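Local coordinates for transcription regulator AmtR (Mycobacterium smegmatis, PDB 5E57), which probably binds DNA as a TetR-family transcription factor and serves in nitrogen regulation, at residues L20-G25 against G99-G104; T51-L56 against T114-P119. One frame throughout, in Å; residues are numbered along the deposited sequence.

Contact 1 of 2, residues L20-G25 against G99-G104; sequences LFTTHG and GRWNLG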
loop_
_atom_site.group_PDB
_atom_site.type_symbol
_atom_site.label_atom_id
_atom_site.label_comp_id
_atom_site.label_asym_id
_atom_site.label_seq_id
_atom_site.Cartn_x
_atom_site.Cartn_y
_atom_site.Cartn_z
ATOM N N LEU A 20 -18.205 0.242 -9.436
ATOM C CA LEU A 20 -18.100 -1.040 -10.080
ATOM C C LEU A 20 -16.657 -1.368 -10.239
ATOM O O LEU A 20 -16.264 -2.535 -10.082
ATOM C CB LEU A 20 -18.807 -1.024 -11.438
ATOM C CG LEU A 20 -20.308 -0.790 -11.344
ATOM C CD1 LEU A 20 -20.839 -0.155 -12.591
ATOM C CD2 LEU A 20 -21.029 -2.104 -11.022
ATOM N N PHE A 21 -15.828 -0.377 -10.561
ATOM C CA PHE A 21 -14.424 -0.749 -10.752
ATOM C C PHE A 21 -13.810 -1.179 -9.448
ATOM O O PHE A 21 -12.954 -2.075 -9.432
ATOM C CB PHE A 21 -13.567 0.385 -11.298
ATOM C CG PHE A 21 -13.960 0.864 -12.701
ATOM C CD1 PHE A 21 -14.683 0.098 -13.528
ATOM C CD2 PHE A 21 -13.493 2.067 -13.168
ATOM C CE1 PHE A 21 -15.027 0.528 -14.803
ATOM C CE2 PHE A 21 -13.833 2.528 -14.433
ATOM C CZ PHE A 21 -14.612 1.749 -15.259
ATOM N N THR A 22 -14.178 -0.523 -8.338
ATOM C CA THR A 22 -13.518 -0.857 -7.065
ATOM C C THR A 22 -14.157 -2.042 -6.360
ATOM O O THR A 22 -13.523 -2.666 -5.540
ATOM C CB THR A 22 -13.543 0.291 -6.088
ATOM O OG1 THR A 22 -14.885 0.780 -5.996
ATOM C CG2 THR A 22 -12.616 1.390 -6.581
ATOM N N THR A 23 -15.405 -2.342 -6.658
ATOM C CA THR A 23 -16.049 -3.443 -5.955
ATOM C C THR A 23 -16.341 -4.637 -6.834
ATOM O O THR A 23 -16.542 -5.725 -6.299
ATOM C CB THR A 23 -17.356 -2.984 -5.220
ATOM O OG1 THR A 23 -18.316 -2.535 -6.159
ATOM C CG2 THR A 23 -17.064 -1.867 -4.269
ATOM N N HIS A 24 -16.383 -4.467 -8.154
ATOM C CA HIS A 24 -16.516 -5.622 -9.059
ATOM C C HIS A 24 -15.241 -5.860 -9.909
ATOM O O HIS A 24 -14.811 -6.973 -10.070
ATOM C CB HIS A 24 -17.798 -5.470 -9.910
ATOM C CG HIS A 24 -19.068 -5.560 -9.093
ATOM N ND1 HIS A 24 -19.471 -4.573 -8.203
ATOM C CD2 HIS A 24 -20.003 -6.545 -8.993
ATOM C CE1 HIS A 24 -20.582 -4.949 -7.589
ATOM N NE2 HIS A 24 -20.929 -6.136 -8.056
ATOM N N GLY A 25 -14.632 -4.827 -10.473
ATOM C CA GLY A 25 -13.397 -5.036 -11.183
ATOM C C GLY A 25 -13.379 -4.106 -12.373
ATOM O O GLY A 25 -14.425 -3.648 -12.816
ATOM N N GLY A 99 -12.634 9.822 -0.272
ATOM C CA GLY A 99 -13.384 9.322 -1.394
ATOM C C GLY A 99 -14.653 8.559 -0.968
ATOM O O GLY A 99 -14.654 7.822 0.002
ATOM N N ARG A 100 -15.745 8.714 -1.685
ATOM C CA ARG A 100 -16.816 7.747 -1.513
ATOM C C ARG A 100 -16.335 6.281 -1.811
ATOM O O ARG A 100 -16.728 5.340 -1.150
ATOM C CB ARG A 100 -17.965 8.133 -2.425
ATOM C CG ARG A 100 -19.072 7.100 -2.434
ATOM C CD ARG A 100 -19.857 7.087 -1.145
ATOM N NE ARG A 100 -20.839 5.999 -1.131
ATOM C CZ ARG A 100 -20.584 4.742 -0.775
ATOM N NH1 ARG A 100 -19.354 4.376 -0.410
ATOM N NH2 ARG A 100 -21.565 3.841 -0.794
ATOM N N TRP A 101 -15.427 6.121 -2.777
ATOM C CA TRP A 101 -14.942 4.835 -3.238
ATOM C C TRP A 101 -13.414 4.805 -3.177
ATOM O O TRP A 101 -12.750 5.810 -3.274
ATOM C CB TRP A 101 -15.426 4.535 -4.675
ATOM C CG TRP A 101 -16.916 4.647 -4.815
ATOM C CD1 TRP A 101 -17.601 5.624 -5.442
ATOM C CD2 TRP A 101 -17.885 3.761 -4.270
ATOM N NE1 TRP A 101 -18.931 5.370 -5.395
ATOM C CE2 TRP A 101 -19.146 4.249 -4.645
ATOM C CE3 TRP A 101 -17.801 2.585 -3.519
ATOM C CZ2 TRP A 101 -20.351 3.618 -4.279
ATOM C CZ3 TRP A 101 -18.988 1.935 -3.157
ATOM C CH2 TRP A 101 -20.263 2.471 -3.522
ATOM N N ASN A 102 -12.850 3.633 -2.983
ATOM C CA ASN A 102 -11.413 3.548 -2.742
ATOM C C ASN A 102 -10.613 3.507 -4.051
ATOM O O ASN A 102 -9.987 2.507 -4.376
ATOM C CB ASN A 102 -11.124 2.311 -1.843
ATOM C CG ASN A 102 -9.682 2.243 -1.366
ATOM O OD1 ASN A 102 -9.002 3.260 -1.262
ATOM N ND2 ASN A 102 -9.225 1.035 -1.032
ATOM N N LEU A 103 -10.587 4.626 -4.777
ATOM C CA LEU A 103 -10.015 4.648 -6.173
ATOM C C LEU A 103 -8.541 4.334 -6.206
ATOM O O LEU A 103 -8.048 3.790 -7.138
ATOM C CB LEU A 103 -10.238 5.992 -6.841
ATOM C CG LEU A 103 -11.726 6.365 -7.012
ATOM C CD1 LEU A 103 -11.866 7.866 -7.300
ATOM C CD2 LEU A 103 -12.394 5.455 -8.050
ATOM N N GLY A 104 -7.814 4.610 -5.132
ATOM C CA GLY A 104 -6.394 4.314 -5.144
ATOM C C GLY A 104 -6.125 2.846 -5.233
ATOM O O GLY A 104 -4.995 2.418 -5.530
#
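T22 meets N102 through its methyl group: CG2 of T22 lies 3.6 Å from the carbonyl O of N102, a van der Waals approach of a methyl to a peptide oxygen. The same methyl extends to L103, whose CB points away from helix 9-23 but whose chain turns back, so that CD2 of L103 comes to 4.3 Å from CG2 of T22. The other branch of T22 faces W101, with OG1 4.0 Å from CB of the tryptophan, the two side chains crossing at about a right angle. At the next residue, CG2 of T23 approaches CZ3 of W101 obliquely at 4.4 Å, a loose apolar touch.

The groups are positioned partly within their own segments and partly by neighbouring helices. In T22, OG1 stands between the backbone N and the carbonyl carbon (chi1 50°), and there it bonds back to the carbonyls of A18 and E19 in its own helix; CG2, anti to the carbonyl carbon, is the branch that meets N102 O. T23 OG1 is likewise tied to E19 O, and it also accepts from ND1 of H24 at 3.1 Å. On the loop side, N102 is the centre of an inverse gamma turn, in which L103 N bonds to W101 O at 2.9 Å. ND2 of N102 is anchored to I160 O, while NE1 of W101 is hydrogen-bonded to D15 OD1 on helix 9-23, a second tie between the loop and that helix. The indole is backed by its neighbour R100, whose CG sits 3.4 Å above one ring face, displaced toward the rim.

The example illustrates how a shallow surface contact can join two domains: the C-terminal end of the first helix of the TetR-type DNA-binding domain rests against the loop that follows helix 82-98 in the helical ligand-binding domain.

Contact 2 of 2, residues T51-L56 against T114-P119; sequences TKDDIL and TDRFAP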
loop_
_atom_site.group_PDB
_atom_site.type_symbol
_atom_site.label_atom_id
_atom_site.label_comp_id
_atom_site.label_asym_id
_atom_site.label_seq_id
_atom_site.Cartn_x
_atom_site.Cartn_y
_atom_site.Cartn_z
ATOM N N THR A 51 -14.639 5.956 -24.239
ATOM C CA THR A 51 -14.170 4.625 -23.872
ATOM C C THR A 51 -14.123 4.464 -22.379
ATOM O O THR A 51 -14.144 5.470 -21.612
ATOM C CB THR A 51 -12.761 4.332 -24.377
ATOM O OG1 THR A 51 -11.809 5.167 -23.672
ATOM C CG2 THR A 51 -12.705 4.582 -25.848
ATOM N N LYS A 52 -14.064 3.196 -21.989
ATOM C CA LYS A 52 -13.985 2.845 -20.593
ATOM C C LYS A 52 -12.686 3.421 -20.043
ATOM O O LYS A 52 -12.670 3.962 -18.920
ATOM C CB LYS A 52 -14.083 1.323 -20.400
ATOM C CG LYS A 52 -14.174 0.914 -18.945
ATOM C CD LYS A 52 -14.574 -0.554 -18.725
ATOM C CE LYS A 52 -13.726 -1.556 -19.439
ATOM N NZ LYS A 52 -14.035 -2.942 -18.949
ATOM N N ASP A 53 -11.609 3.325 -20.838
ATOM C CA ASP A 53 -10.310 3.831 -20.447
ATOM C C ASP A 53 -10.373 5.322 -20.105
ATOM O O ASP A 53 -9.683 5.784 -19.180
ATOM C CB ASP A 53 -9.280 3.568 -21.563
ATOM C CG ASP A 53 -8.701 2.173 -21.539
ATOM O OD1 ASP A 53 -8.933 1.327 -20.618
ATOM O OD2 ASP A 53 -7.911 1.914 -22.455
ATOM N N ASP A 54 -11.156 6.093 -20.881
ATOM C CA ASP A 54 -11.321 7.509 -20.616
ATOM C C ASP A 54 -11.947 7.697 -19.267
ATOM O O ASP A 54 -11.683 8.720 -18.576
ATOM C CB ASP A 54 -12.235 8.183 -21.634
ATOM C CG ASP A 54 -11.586 8.313 -23.035
ATOM O OD1 ASP A 54 -10.344 8.385 -23.137
ATOM O OD2 ASP A 54 -12.337 8.329 -24.019
ATOM N N ILE A 55 -12.812 6.759 -18.860
ATOM C CA ILE A 55 -13.497 6.908 -17.534
ATOM C C ILE A 55 -12.462 6.719 -16.402
ATOM O O ILE A 55 -12.371 7.512 -15.461
ATOM C CB ILE A 55 -14.643 5.869 -17.375
ATOM C CG1 ILE A 55 -15.733 6.122 -18.455
ATOM C CG2 ILE A 55 -15.222 5.922 -15.986
ATOM C CD1 ILE A 55 -16.776 5.019 -18.571
ATOM N N LEU A 56 -11.674 5.666 -16.542
ATOM C CA LEU A 56 -10.606 5.340 -15.611
ATOM C C LEU A 56 -9.583 6.445 -15.543
ATOM O O LEU A 56 -9.110 6.779 -14.452
ATOM C CB LEU A 56 -9.923 4.002 -16.007
ATOM C CG LEU A 56 -8.776 3.460 -15.127
ATOM C CD1 LEU A 56 -9.273 3.182 -13.715
ATOM C CD2 LEU A 56 -8.168 2.187 -15.684
ATOM N N THR A 114 0.120 0.034 -19.531
ATOM C CA THR A 114 0.112 0.338 -20.971
ATOM C C THR A 114 0.395 1.794 -21.344
ATOM O O THR A 114 0.110 2.737 -20.573
ATOM C CB THR A 114 -1.266 -0.034 -21.600
ATOM O OG1 THR A 114 -2.286 0.875 -21.166
ATOM C CG2 THR A 114 -1.676 -1.390 -21.177
ATOM N N ASP A 115 0.888 1.997 -22.569
ATOM C CA ASP A 115 1.072 3.348 -23.100
ATOM C C ASP A 115 -0.164 4.191 -22.931
ATOM O O ASP A 115 -0.072 5.408 -22.750
ATOM C CB ASP A 115 1.459 3.318 -24.583
ATOM C CG ASP A 115 2.842 2.666 -24.823
ATOM O OD1 ASP A 115 3.590 2.432 -23.854
ATOM O OD2 ASP A 115 3.183 2.396 -25.997
ATOM N N ARG A 116 -1.338 3.568 -22.951
ATOM C CA ARG A 116 -2.589 4.327 -22.784
ATOM C C ARG A 116 -2.564 5.159 -21.518
ATOM O O ARG A 116 -3.133 6.240 -21.489
ATOM C CB ARG A 116 -3.788 3.349 -22.705
ATOM C CG ARG A 116 -5.107 4.010 -22.324
ATOM C CD ARG A 116 -5.352 5.052 -23.344
ATOM N NE ARG A 116 -6.565 5.779 -23.107
ATOM C CZ ARG A 116 -6.708 6.707 -22.187
ATOM N NH1 ARG A 116 -5.727 6.966 -21.315
ATOM N NH2 ARG A 116 -7.852 7.340 -22.100
ATOM N N PHE A 117 -1.985 4.619 -20.455
ATOM C CA PHE A 117 -1.936 5.322 -19.107
ATOM C C PHE A 117 -0.574 5.846 -18.665
ATOM O O PHE A 117 -0.352 6.138 -17.471
ATOM C CB PHE A 117 -2.478 4.368 -18.044
ATOM C CG PHE A 117 -3.938 4.087 -18.217
ATOM C CD1 PHE A 117 -4.875 5.028 -17.817
ATOM C CD2 PHE A 117 -4.359 2.943 -18.814
ATOM C CE1 PHE A 117 -6.222 4.780 -17.977
ATOM C CE2 PHE A 117 -5.720 2.685 -18.988
ATOM C CZ PHE A 117 -6.637 3.620 -18.569
ATOM N N ALA A 118 0.317 6.048 -19.630
ATOM C CA ALA A 118 1.619 6.707 -19.363
ATOM C C ALA A 118 1.455 8.061 -18.744
ATOM O O ALA A 118 2.211 8.455 -17.844
ATOM C CB ALA A 118 2.444 6.834 -20.624
ATOM N N PRO A 119 0.492 8.827 -19.235
ATOM C CA PRO A 119 0.464 10.179 -18.677
ATOM C C PRO A 119 0.104 10.184 -17.172
ATOM O O PRO A 119 0.702 10.902 -16.361
ATOM C CB PRO A 119 -0.604 10.889 -19.537
ATOM C CG PRO A 119 -0.611 10.094 -20.830
ATOM C CD PRO A 119 -0.408 8.677 -20.391
HETATM O O HOH W 1 -9.108 5.486 -24.611
HETATM O O HOH W 2 -7.824 3.137 -24.659
#
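D53 and R116 slide past one another in opposite directions, their carboxylate and guanidinium planes 80° apart. OD2 of D53 lies 3.5 Å from CG of R116 but 4.1 Å from its NE and out of the guanidinium plane, opposite charges nearby with no N-H pointing at it, and CB of D53 sits over one face of that group. D54 comes to the guanidinium edge at about a right angle: its OD1 receives NH2 of R116 at 2.9 Å in a salt bridge whose hydrogen bond is weak, bent to 125°.

D54 is part of a capping box, its backbone N donating to T51 OG1 and T51 N returning a weak bond to D54 OD2, at the start of helix 52-61, which follows the predicted helix-turn-helix of this TetR-type regulator. Water 1 links T51 OG1 to NE of R116, accepting from NE at 3.0 Å.

Beside this cluster, F117 presents CZ to CD2 of L56 at 3.6 Å, the side chains crossing at about a right angle, while D53 O lies near the ring plane at the edge. CG of R116 lies over one face of F117, toward its rim, and OD1 of D53 is held by Y26 OH.

Overall arrangement
Contacts 1 and 2 lie with their centres 16 Å apart and join the same two regions of an all-helical chain. Their segments alternate along the sequence: 20-25, 51-56, 99-104, 114-119. The first two belong to the N-terminal DNA-binding region, at the end of helix 9-23 and the start of helix 52-61; the other two lie between helix 82-98 and the beginning of helix 118-142. On the DNA-binding side the contacts touch directly, F21 packing on K52 and I55. The two contacts, neighbouring on the DNA-binding side, both attach that region to the rest of the subunit, which is consistent with coupling between ligand-binding and DNA-binding parts in TetR-family regulators.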